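Local structure of cystathionine beta-lyases/cystathionine gamma-synthases (Corynebacterium glutamicum, 5X5H) at residues M83-I88 against A197-T202; G108-L113 against W148-T153; T160-V165 against L176-T181. The protein probably catalyses, with pyridoxal 5'-phosphate as cofactor, the condensation of O-succinyl-L-homoserine and L-cysteine to L,L-cystathionine and succinate in methionine biosynthesis. All blocks are in the same frame, centred on the assembly; numbering follows the deposited sequence.

Interaction 1: M83-I88 against A197-T202. With PLP (pyridoxal-5'-phosphate), chain B.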
loop_
_atom_site.group_PDB
_atom_site.type_symbol
_atom_site.label_atom_id
_atom_site.label_comp_id
_atom_site.label_asym_id
_atom_site.label_seq_id
_atom_site.Cartn_x
_atom_site.Cartn_y
_atom_site.Cartn_z
ATOM N N MET A 83 8.945 -16.683 -12.678
ATOM C CA MET A 83 10.276 -17.193 -12.813
ATOM C C MET A 83 10.866 -17.731 -11.584
ATOM O O MET A 83 11.538 -18.770 -11.563
ATOM C CB MET A 83 11.206 -16.142 -13.379
ATOM C CG MET A 83 10.998 -15.831 -14.860
ATOM S SD MET A 83 10.973 -17.254 -15.990
ATOM C CE MET A 83 12.332 -18.208 -15.353
ATOM N N ALA A 84 10.653 -17.078 -10.437
ATOM C CA ALA A 84 11.256 -17.602 -9.195
ATOM C C ALA A 84 10.595 -18.863 -8.772
ATOM O O ALA A 84 11.233 -19.799 -8.224
ATOM C CB ALA A 84 11.085 -16.598 -8.048
ATOM N N ALA A 85 9.275 -18.986 -8.994
ATOM C CA ALA A 85 8.529 -20.221 -8.716
ATOM C C ALA A 85 9.100 -21.363 -9.579
ATOM O O ALA A 85 9.236 -22.502 -9.145
ATOM C CB ALA A 85 7.048 -19.988 -8.991
ATOM N N THR A 86 9.380 -21.053 -10.859
ATOM C CA THR A 86 9.938 -22.063 -11.811
ATOM C C THR A 86 11.306 -22.482 -11.279
ATOM O O THR A 86 11.610 -23.692 -11.229
ATOM C CB THR A 86 10.050 -21.452 -13.208
ATOM O OG1 THR A 86 8.720 -21.105 -13.700
ATOM C CG2 THR A 86 10.675 -22.401 -14.223
ATOM N N ASP A 87 12.148 -21.553 -10.902
ATOM C CA ASP A 87 13.460 -21.877 -10.401
ATOM C C ASP A 87 13.420 -22.772 -9.185
ATOM O O ASP A 87 14.145 -23.770 -9.080
ATOM C CB ASP A 87 14.162 -20.571 -10.093
ATOM C CG ASP A 87 15.535 -20.767 -9.538
ATOM O OD1 ASP A 87 16.419 -21.233 -10.331
ATOM O OD2 ASP A 87 15.863 -20.406 -8.339
ATOM N N ILE A 88 12.552 -22.468 -8.247
ATOM C CA ILE A 88 12.390 -23.310 -7.047
ATOM C C ILE A 88 11.907 -24.677 -7.433
ATOM O O ILE A 88 12.466 -25.685 -6.915
ATOM C CB ILE A 88 11.385 -22.665 -6.056
ATOM C CG1 ILE A 88 11.936 -21.375 -5.439
ATOM C CG2 ILE A 88 11.055 -23.655 -4.938
ATOM C CD1 ILE A 88 13.246 -21.487 -4.711
ATOM N N ALA A 197 2.422 -31.289 -10.646
ATOM C CA ALA A 197 2.390 -29.948 -10.082
ATOM C C ALA A 197 1.957 -29.000 -11.214
ATOM O O ALA A 197 2.059 -29.274 -12.392
ATOM C CB ALA A 197 3.714 -29.543 -9.481
ATOM N N VAL A 198 1.490 -27.818 -10.770
ATOM C CA VAL A 198 1.048 -26.749 -11.678
ATOM C C VAL A 198 1.737 -25.479 -11.260
ATOM O O VAL A 198 1.772 -25.170 -10.064
ATOM C CB VAL A 198 -0.477 -26.573 -11.727
ATOM C CG1 VAL A 198 -0.900 -25.361 -12.491
ATOM C CG2 VAL A 198 -1.115 -27.816 -12.334
ATOM N N LEU A 199 2.236 -24.736 -12.236
ATOM C CA LEU A 199 2.872 -23.444 -12.049
ATOM C C LEU A 199 2.017 -22.357 -12.646
ATOM O O LEU A 199 1.557 -22.483 -13.786
ATOM C CB LEU A 199 4.231 -23.488 -12.693
ATOM C CG LEU A 199 5.273 -22.340 -12.767
ATOM C CD1 LEU A 199 4.844 -21.195 -13.622
ATOM C CD2 LEU A 199 5.741 -21.822 -11.511
ATOM N N HIS A 200 1.958 -21.207 -11.982
ATOM C CA HIS A 200 1.439 -19.984 -12.499
ATOM C C HIS A 200 2.364 -18.808 -12.349
ATOM O O HIS A 200 2.900 -18.599 -11.269
ATOM C CB HIS A 200 0.105 -19.542 -11.767
ATOM C CG HIS A 200 -1.020 -20.401 -12.114
ATOM N ND1 HIS A 200 -1.468 -21.502 -11.411
ATOM C CD2 HIS A 200 -1.754 -20.334 -13.232
ATOM C CE1 HIS A 200 -2.473 -22.039 -12.114
ATOM N NE2 HIS A 200 -2.628 -21.319 -13.220
ATOM N N SER A 201 2.437 -17.948 -13.346
ATOM C CA SER A 201 2.817 -16.527 -13.185
ATOM C C SER A 201 1.517 -15.782 -12.790
ATOM O O SER A 201 0.685 -15.606 -13.654
ATOM C CB SER A 201 3.356 -15.982 -14.432
ATOM O OG SER A 201 3.459 -14.540 -14.269
ATOM N N THR A 202 1.328 -15.420 -11.533
ATOM C CA THR A 202 0.155 -14.673 -11.121
ATOM C C THR A 202 0.214 -13.260 -11.574
ATOM O O THR A 202 -0.795 -12.518 -11.522
ATOM C CB THR A 202 -0.051 -14.793 -9.627
ATOM O OG1 THR A 202 1.056 -14.189 -8.912
ATOM C CG2 THR A 202 -0.149 -16.203 -9.134
HETATM N N1 PLP B . 5.262 -18.610 -17.857
HETATM C C2 PLP B . 4.542 -18.001 -18.774
HETATM C C2A PLP B . 3.685 -18.861 -19.640
HETATM C C3 PLP B . 4.467 -16.649 -18.789
HETATM O O3 PLP B . 3.706 -15.958 -19.704
HETATM C C4 PLP B . 5.212 -15.859 -17.896
HETATM C C4A PLP B . 5.124 -14.389 -17.955
HETATM C C5 PLP B . 6.113 -16.516 -17.024
HETATM C C6 PLP B . 6.075 -17.899 -17.045
HETATM C C5A PLP B . 7.076 -15.791 -16.087
HETATM O O4P PLP B . 6.365 -15.158 -14.970
HETATM P P PLP B . 6.922 -13.823 -14.322
HETATM O O1P PLP B . 7.000 -12.782 -15.421
HETATM O O2P PLP B . 5.854 -13.604 -13.268
HETATM O O3P PLP B . 8.282 -14.137 -13.694
#
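A85 and L199 join helix 82-93 to strand 197-201 of the large central sheet in the fold-type I architecture of PLP-dependent enzymes, and they bring a helix methyl and a strand side chain into close contact. The methyl CB of A85 points at the strand and meets CD2 of L199 at 3.4 Å, closer than ordinary carbon packing. In L199, CG lies anti to the backbone N (chi1 179°), which extends the isobutyl group from the sheet toward the helix. Beside it the side chain of T86 crosses that of L199 at about a right angle, with OG1 3.8 Å from both CG and CD2. The hydroxyl does not need a partner on the strand, since it is hydrogen-bonded to the carbonyl of G82 one turn back in its own helix. V217 of the neighbouring strand touches both A85 and L199 and helps to close this apolar centre.

Toward the start of the helix the fit becomes loose. M83 and S201 do not meet each other; the cofactor phosphate lies between them and ties the two elements together. It sits at the N-terminal end of helix 82-93, where the helix dipole would be expected to favour an anion. The cofactor is also hydrogen-bonded to the backbone N of G82, OG1 of T203 and, from the second subunit, Y52 and R54. M83 gives its backbone N to O3P at 2.8 Å and 165°, while its CG lies 3.4 Å from the same O3P. On the strand side of the phosphate the hydroxyl of S201, anti to its own amide nitrogen (chi1 169°), donates from OG to O2P at 2.8 Å.

Interaction 2: G108-L113 against W148-T153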
loop_
_atom_site.group_PDB
_atom_site.type_symbol
_atom_site.label_atom_id
_atom_site.label_comp_id
_atom_site.label_asym_id
_atom_site.label_seq_id
_atom_site.Cartn_x
_atom_site.Cartn_y
_atom_site.Cartn_z
ATOM N N GLY A 108 10.203 -17.616 -23.209
ATOM C CA GLY A 108 11.661 -17.415 -23.419
ATOM C C GLY A 108 12.400 -17.412 -22.073
ATOM O O GLY A 108 13.506 -17.941 -21.983
ATOM N N GLY A 109 11.743 -16.911 -21.009
ATOM C CA GLY A 109 12.394 -16.929 -19.728
ATOM C C GLY A 109 12.617 -18.347 -19.125
ATOM O O GLY A 109 13.631 -18.598 -18.525
ATOM N N THR A 110 11.691 -19.268 -19.322
ATOM C CA THR A 110 11.814 -20.631 -18.938
ATOM C C THR A 110 13.042 -21.318 -19.637
ATOM O O THR A 110 13.879 -21.989 -19.035
ATOM C CB THR A 110 10.551 -21.459 -19.145
ATOM O OG1 THR A 110 9.453 -20.751 -18.535
ATOM C CG2 THR A 110 10.708 -22.808 -18.616
ATOM N N TYR A 111 13.025 -21.103 -20.942
ATOM C CA TYR A 111 14.109 -21.613 -21.752
ATOM C C TYR A 111 15.498 -21.050 -21.353
ATOM O O TYR A 111 16.429 -21.832 -21.170
ATOM C CB TYR A 111 13.849 -21.245 -23.278
ATOM C CG TYR A 111 15.108 -21.590 -24.158
ATOM C CD1 TYR A 111 15.400 -22.893 -24.384
ATOM C CD2 TYR A 111 15.958 -20.598 -24.556
ATOM C CE1 TYR A 111 16.601 -23.226 -25.085
ATOM C CE2 TYR A 111 17.118 -20.926 -25.244
ATOM C CZ TYR A 111 17.364 -22.202 -25.511
ATOM O OH TYR A 111 18.616 -22.485 -26.190
ATOM N N ARG A 112 15.583 -19.766 -21.107
ATOM C CA ARG A 112 16.803 -19.094 -20.710
ATOM C C ARG A 112 17.263 -19.657 -19.392
ATOM O O ARG A 112 18.437 -19.934 -19.181
ATOM C CB ARG A 112 16.670 -17.594 -20.673
ATOM C CG ARG A 112 17.901 -16.826 -20.164
ATOM C CD ARG A 112 17.682 -15.334 -20.220
ATOM N NE ARG A 112 16.271 -15.072 -19.822
ATOM C CZ ARG A 112 15.808 -14.090 -19.044
ATOM N NH1 ARG A 112 16.607 -13.170 -18.488
ATOM N NH2 ARG A 112 14.506 -14.029 -18.805
ATOM N N LEU A 113 16.343 -19.865 -18.477
ATOM C CA LEU A 113 16.757 -20.436 -17.194
ATOM C C LEU A 113 17.357 -21.799 -17.334
ATOM O O LEU A 113 18.395 -22.077 -16.736
ATOM C CB LEU A 113 15.517 -20.500 -16.249
ATOM C CG LEU A 113 15.752 -20.943 -14.773
ATOM C CD1 LEU A 113 16.732 -20.098 -14.044
ATOM C CD2 LEU A 113 14.402 -20.991 -14.031
ATOM N N TRP A 148 8.291 -30.644 -18.793
ATOM C CA TRP A 148 7.770 -29.296 -18.614
ATOM C C TRP A 148 6.846 -28.943 -19.763
ATOM O O TRP A 148 7.322 -28.903 -20.931
ATOM C CB TRP A 148 8.917 -28.306 -18.537
ATOM C CG TRP A 148 8.423 -26.945 -18.131
ATOM C CD1 TRP A 148 8.046 -25.911 -18.931
ATOM C CD2 TRP A 148 8.265 -26.523 -16.777
ATOM N NE1 TRP A 148 7.688 -24.824 -18.143
ATOM C CE2 TRP A 148 7.772 -25.216 -16.830
ATOM C CE3 TRP A 148 8.535 -27.124 -15.533
ATOM C CZ2 TRP A 148 7.573 -24.466 -15.658
ATOM C CZ3 TRP A 148 8.294 -26.363 -14.338
ATOM C CH2 TRP A 148 7.841 -25.046 -14.452
ATOM N N VAL A 149 5.577 -28.757 -19.484
ATOM C CA VAL A 149 4.595 -28.505 -20.522
ATOM C C VAL A 149 3.977 -27.115 -20.304
ATOM O O VAL A 149 3.521 -26.851 -19.156
ATOM C CB VAL A 149 3.522 -29.602 -20.537
ATOM C CG1 VAL A 149 2.286 -29.199 -21.333
ATOM C CG2 VAL A 149 4.164 -30.917 -21.123
ATOM N N GLU A 150 3.832 -26.292 -21.299
ATOM C CA GLU A 150 2.986 -25.118 -21.285
ATOM C C GLU A 150 1.876 -25.389 -22.226
ATOM O O GLU A 150 2.137 -25.774 -23.379
ATOM C CB GLU A 150 3.618 -23.893 -21.854
ATOM C CG GLU A 150 4.513 -23.200 -21.062
ATOM C CD GLU A 150 5.096 -21.988 -21.767
ATOM O OE1 GLU A 150 4.522 -21.326 -22.664
ATOM O OE2 GLU A 150 6.165 -21.619 -21.322
ATOM N N THR A 151 0.598 -25.181 -21.908
ATOM C CA THR A 151 -0.462 -25.309 -22.883
ATOM C C THR A 151 -1.638 -24.413 -22.513
ATOM O O THR A 151 -2.142 -24.518 -21.391
ATOM C CB THR A 151 -0.866 -26.787 -23.051
ATOM O OG1 THR A 151 -1.854 -26.913 -24.074
ATOM C CG2 THR A 151 -1.418 -27.493 -21.852
ATOM N N PRO A 152 -2.047 -23.494 -23.399
ATOM C CA PRO A 152 -1.434 -23.159 -24.667
ATOM C C PRO A 152 -0.079 -22.566 -24.482
ATOM O O PRO A 152 0.179 -21.864 -23.463
ATOM C CB PRO A 152 -2.394 -22.117 -25.269
ATOM C CG PRO A 152 -3.729 -22.309 -24.531
ATOM C CD PRO A 152 -3.271 -22.704 -23.112
ATOM N N THR A 153 0.797 -22.764 -25.446
ATOM C CA THR A 153 2.146 -22.197 -25.355
ATOM C C THR A 153 2.264 -20.727 -25.616
ATOM O O THR A 153 1.384 -20.109 -26.307
ATOM C CB THR A 153 3.151 -22.900 -26.334
ATOM O OG1 THR A 153 2.741 -22.599 -27.690
ATOM C CG2 THR A 153 3.185 -24.350 -26.161
HETATM O O HOH W 1 7.067 -22.083 -18.898
#
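T110 and W148 make the direct touch between helix 108-118 and strand 144-150, while E150, two residues further along the strand, is reached through water. The contact is an example of a small interface in which apolar packing and a water-mediated network share one threonine. The apolar share belongs to CG2 of T110, which comes obliquely against the five-membered part of the indole and lies 3.7 Å from NE1 of W148. F90 also meets the indole edge-to-face, and T86 and V177 touch it.

The polar share passes through a single water. With chi1 at -51°, T110 sends CG2 anti to its backbone N and keeps OG1 beside that nitrogen; the methyl branch packs while OG1 donates to the water at 2.8 Å. The indole contributes its N-H in the ring plane, from NE1 to the same water at 2.9 Å. The water in turn donates to OE2 of E150 at 2.6 Å. OG1 of T110 and OE2 of E150 stand 4.4 Å apart, too far for a direct hydrogen bond, and the water bridges them.

A third group of bonds comes from the chain close to the segments. The backbone N of Y107, just before helix 108-118, also donates to OE2 of E150, and the backbone N of N154 donates to OE1. The carboxylate is thus gripped at both oxygens, and it lies against the cofactor, to which Y107 and N154 also bind.

In this network OG1 of T110 and NE1 of W148 both act as donors. The water spends its two acceptor positions on them and donates to OE2 of E150, linking helix and strand to a residue that lines the cofactor pocket.

Interaction 3: T160-V165 against L176-T181; sequences TDIEAV and LVVDNT. With PLP (pyridoxal-5'-phosphate), chain B.
I162 and V165 of helix 162-167 lie over L176 and V178 of strand 175-179, the helix and second strand of a beta-alpha-beta unit that begins with strand 144-150. The packing shows how the two methyls of one leucine can meet two residues of a helix. With CG of L176 anti to the backbone N (chi1 172°), its two methyls spread toward the helix: CD1 meets CG1 of V165 at 3.9 Å, and CD2 lies 3.8 Å from the carbonyl O of I162. L176 runs at about a right angle to both helix side chains. CG2 of I162 touches both strand residues, 4.1 Å from CD2 of L176 and from CG2 of V178, and I162 crosses V178 obliquely.

The helix is started by D161, an N-cap whose OD1 accepts from the backbone N of A164, the donor standing well above the carboxylate plane; its other oxygen pairs with K297.

At the far end of the strand, in the cofactor site, D179 forms an Asx turn. Its OD1 takes two bonds, one from OG1 of T181 on the syn side at 2.7 Å and one from the backbone N of T181 nearly along the C-O direction. Together they fix the rotation of the carboxylate. As in other fold-type I enzymes, this aspartate faces the pyridine nitrogen, with OD2 2.7 Å from PLP N1.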
loop_
_atom_site.group_PDB
_atom_site.type_symbol
_atom_site.label_atom_id
_atom_site.label_comp_id
_atom_site.label_asym_id
_atom_site.label_seq_id
_atom_site.Cartn_x
_atom_site.Cartn_y
_atom_site.Cartn_z
ATOM N N THR A 160 -0.926 -29.176 -25.864
ATOM C CA THR A 160 -0.458 -30.488 -25.477
ATOM C C THR A 160 -1.534 -31.219 -24.803
ATOM O O THR A 160 -2.233 -30.664 -23.907
ATOM C CB THR A 160 0.715 -30.319 -24.490
ATOM O OG1 THR A 160 1.813 -29.740 -25.175
ATOM C CG2 THR A 160 1.235 -31.640 -23.944
ATOM N N ASP A 161 -1.684 -32.538 -25.043
ATOM C CA ASP A 161 -2.634 -33.379 -24.410
ATOM C C ASP A 161 -2.096 -33.789 -23.045
ATOM O O ASP A 161 -1.234 -34.661 -22.915
ATOM C CB ASP A 161 -2.886 -34.638 -25.303
ATOM C CG ASP A 161 -3.984 -35.496 -24.815
ATOM O OD1 ASP A 161 -4.267 -35.640 -23.614
ATOM O OD2 ASP A 161 -4.607 -36.208 -25.740
ATOM N N ILE A 162 -2.599 -33.061 -22.014
ATOM C CA ILE A 162 -2.004 -33.239 -20.667
ATOM C C ILE A 162 -2.138 -34.703 -20.170
ATOM O O ILE A 162 -1.168 -35.248 -19.639
ATOM C CB ILE A 162 -2.651 -32.257 -19.674
ATOM C CG1 ILE A 162 -2.317 -30.824 -20.046
ATOM C CG2 ILE A 162 -2.125 -32.498 -18.259
ATOM C CD1 ILE A 162 -3.229 -29.776 -19.440
ATOM N N GLU A 163 -3.310 -35.280 -20.311
ATOM C CA GLU A 163 -3.605 -36.629 -19.783
ATOM C C GLU A 163 -2.683 -37.604 -20.517
ATOM O O GLU A 163 -2.121 -38.511 -19.906
ATOM C CB GLU A 163 -5.085 -36.951 -19.974
ATOM C CG GLU A 163 -5.441 -38.297 -19.339
ATOM C CD GLU A 163 -6.910 -38.648 -19.486
ATOM O OE1 GLU A 163 -7.730 -37.785 -19.867
ATOM O OE2 GLU A 163 -7.253 -39.774 -19.138
ATOM N N ALA A 164 -2.519 -37.439 -21.831
ATOM C CA ALA A 164 -1.695 -38.341 -22.546
ATOM C C ALA A 164 -0.231 -38.292 -22.156
ATOM O O ALA A 164 0.422 -39.314 -22.050
ATOM C CB ALA A 164 -1.798 -38.124 -24.029
ATOM N N VAL A 165 0.337 -37.085 -21.959
ATOM C CA VAL A 165 1.646 -36.951 -21.512
ATOM C C VAL A 165 1.820 -37.422 -20.086
ATOM O O VAL A 165 2.822 -38.062 -19.819
ATOM C CB VAL A 165 2.149 -35.466 -21.716
ATOM C CG1 VAL A 165 3.426 -35.229 -20.990
ATOM C CG2 VAL A 165 2.171 -35.111 -23.212
ATOM N N LEU A 176 5.483 -34.666 -14.427
ATOM C CA LEU A 176 4.898 -33.705 -15.347
ATOM C C LEU A 176 4.515 -32.442 -14.572
ATOM O O LEU A 176 3.664 -32.540 -13.644
ATOM C CB LEU A 176 3.718 -34.251 -16.053
ATOM C CG LEU A 176 2.871 -33.338 -16.903
ATOM C CD1 LEU A 176 3.717 -32.679 -18.009
ATOM C CD2 LEU A 176 1.601 -34.014 -17.377
ATOM N N VAL A 177 5.070 -31.327 -15.008
ATOM C CA VAL A 177 4.668 -30.008 -14.496
ATOM C C VAL A 177 4.073 -29.251 -15.671
ATOM O O VAL A 177 4.635 -29.173 -16.746
ATOM C CB VAL A 177 5.766 -29.236 -13.861
ATOM C CG1 VAL A 177 5.300 -27.793 -13.486
ATOM C CG2 VAL A 177 6.354 -30.031 -12.681
ATOM N N VAL A 178 2.860 -28.696 -15.416
ATOM C CA VAL A 178 2.169 -27.837 -16.404
ATOM C C VAL A 178 2.254 -26.386 -15.935
ATOM O O VAL A 178 1.803 -26.082 -14.806
ATOM C CB VAL A 178 0.743 -28.265 -16.722
ATOM C CG1 VAL A 178 0.073 -27.333 -17.606
ATOM C CG2 VAL A 178 0.731 -29.704 -17.298
ATOM N N ASP A 179 2.758 -25.531 -16.791
ATOM C CA ASP A 179 2.672 -24.066 -16.625
ATOM C C ASP A 179 1.311 -23.671 -17.187
ATOM O O ASP A 179 1.092 -23.719 -18.404
ATOM C CB ASP A 179 3.839 -23.412 -17.281
ATOM C CG ASP A 179 3.793 -21.880 -17.252
ATOM O OD1 ASP A 179 2.705 -21.294 -16.981
ATOM O OD2 ASP A 179 4.869 -21.265 -17.604
ATOM N N ASN A 180 0.377 -23.394 -16.257
ATOM C CA ASN A 180 -1.044 -23.104 -16.553
ATOM C C ASN A 180 -1.348 -21.621 -16.587
ATOM O O ASN A 180 -2.523 -21.242 -16.446
ATOM C CB ASN A 180 -1.922 -23.854 -15.540
ATOM C CG ASN A 180 -3.320 -24.042 -15.938
ATOM O OD1 ASN A 180 -3.591 -24.289 -17.114
ATOM N ND2 ASN A 180 -4.281 -23.895 -15.015
ATOM N N THR A 181 -0.341 -20.777 -16.802
ATOM C CA THR A 181 -0.488 -19.333 -16.777
ATOM C C THR A 181 -1.555 -18.873 -17.748
ATOM O O THR A 181 -2.421 -18.064 -17.382
ATOM C CB THR A 181 0.839 -18.641 -17.034
ATOM O OG1 THR A 181 1.807 -18.978 -16.004
ATOM C CG2 THR A 181 0.739 -17.181 -17.142
HETATM N N1 PLP B . 5.262 -18.610 -17.857
HETATM C C2 PLP B . 4.542 -18.001 -18.774
HETATM C C2A PLP B . 3.685 -18.861 -19.640
HETATM C C3 PLP B . 4.467 -16.649 -18.789
HETATM O O3 PLP B . 3.706 -15.958 -19.704
HETATM C C4 PLP B . 5.212 -15.859 -17.896
HETATM C C4A PLP B . 5.124 -14.389 -17.955
HETATM C C5 PLP B . 6.113 -16.516 -17.024
HETATM C C6 PLP B . 6.075 -17.899 -17.045
HETATM C C5A PLP B . 7.076 -15.791 -16.087
HETATM O O4P PLP B . 6.365 -15.158 -14.970
HETATM P P PLP B . 6.922 -13.823 -14.322
HETATM O O1P PLP B . 7.000 -12.782 -15.421
HETATM O O2P PLP B . 5.854 -13.604 -13.268
HETATM O O3P PLP B . 8.282 -14.137 -13.694
#

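How the interactions relate
Followed from the N terminus, helix 82-93 opens interaction 1, and helix 108-118 soon opens interaction 2, which closes on strand 144-150 after 34 intervening residues. Interaction 3 comes next in series, closing across only ten residues between helix 162-167 and strand 175-179. Strand 197-201 then closes interaction 1, so both shorter loops nest inside the long one and none cross. The three closing strands are consecutive neighbours in the sheet, in the order 144-150, 175-179, 197-201. Helices 82-93 and 108-118 touch through M83 and L113 on one sheet face; helix 162-167 covers the other. Cofactor-lining residues E150, D179 and S201 sit at the strand ends.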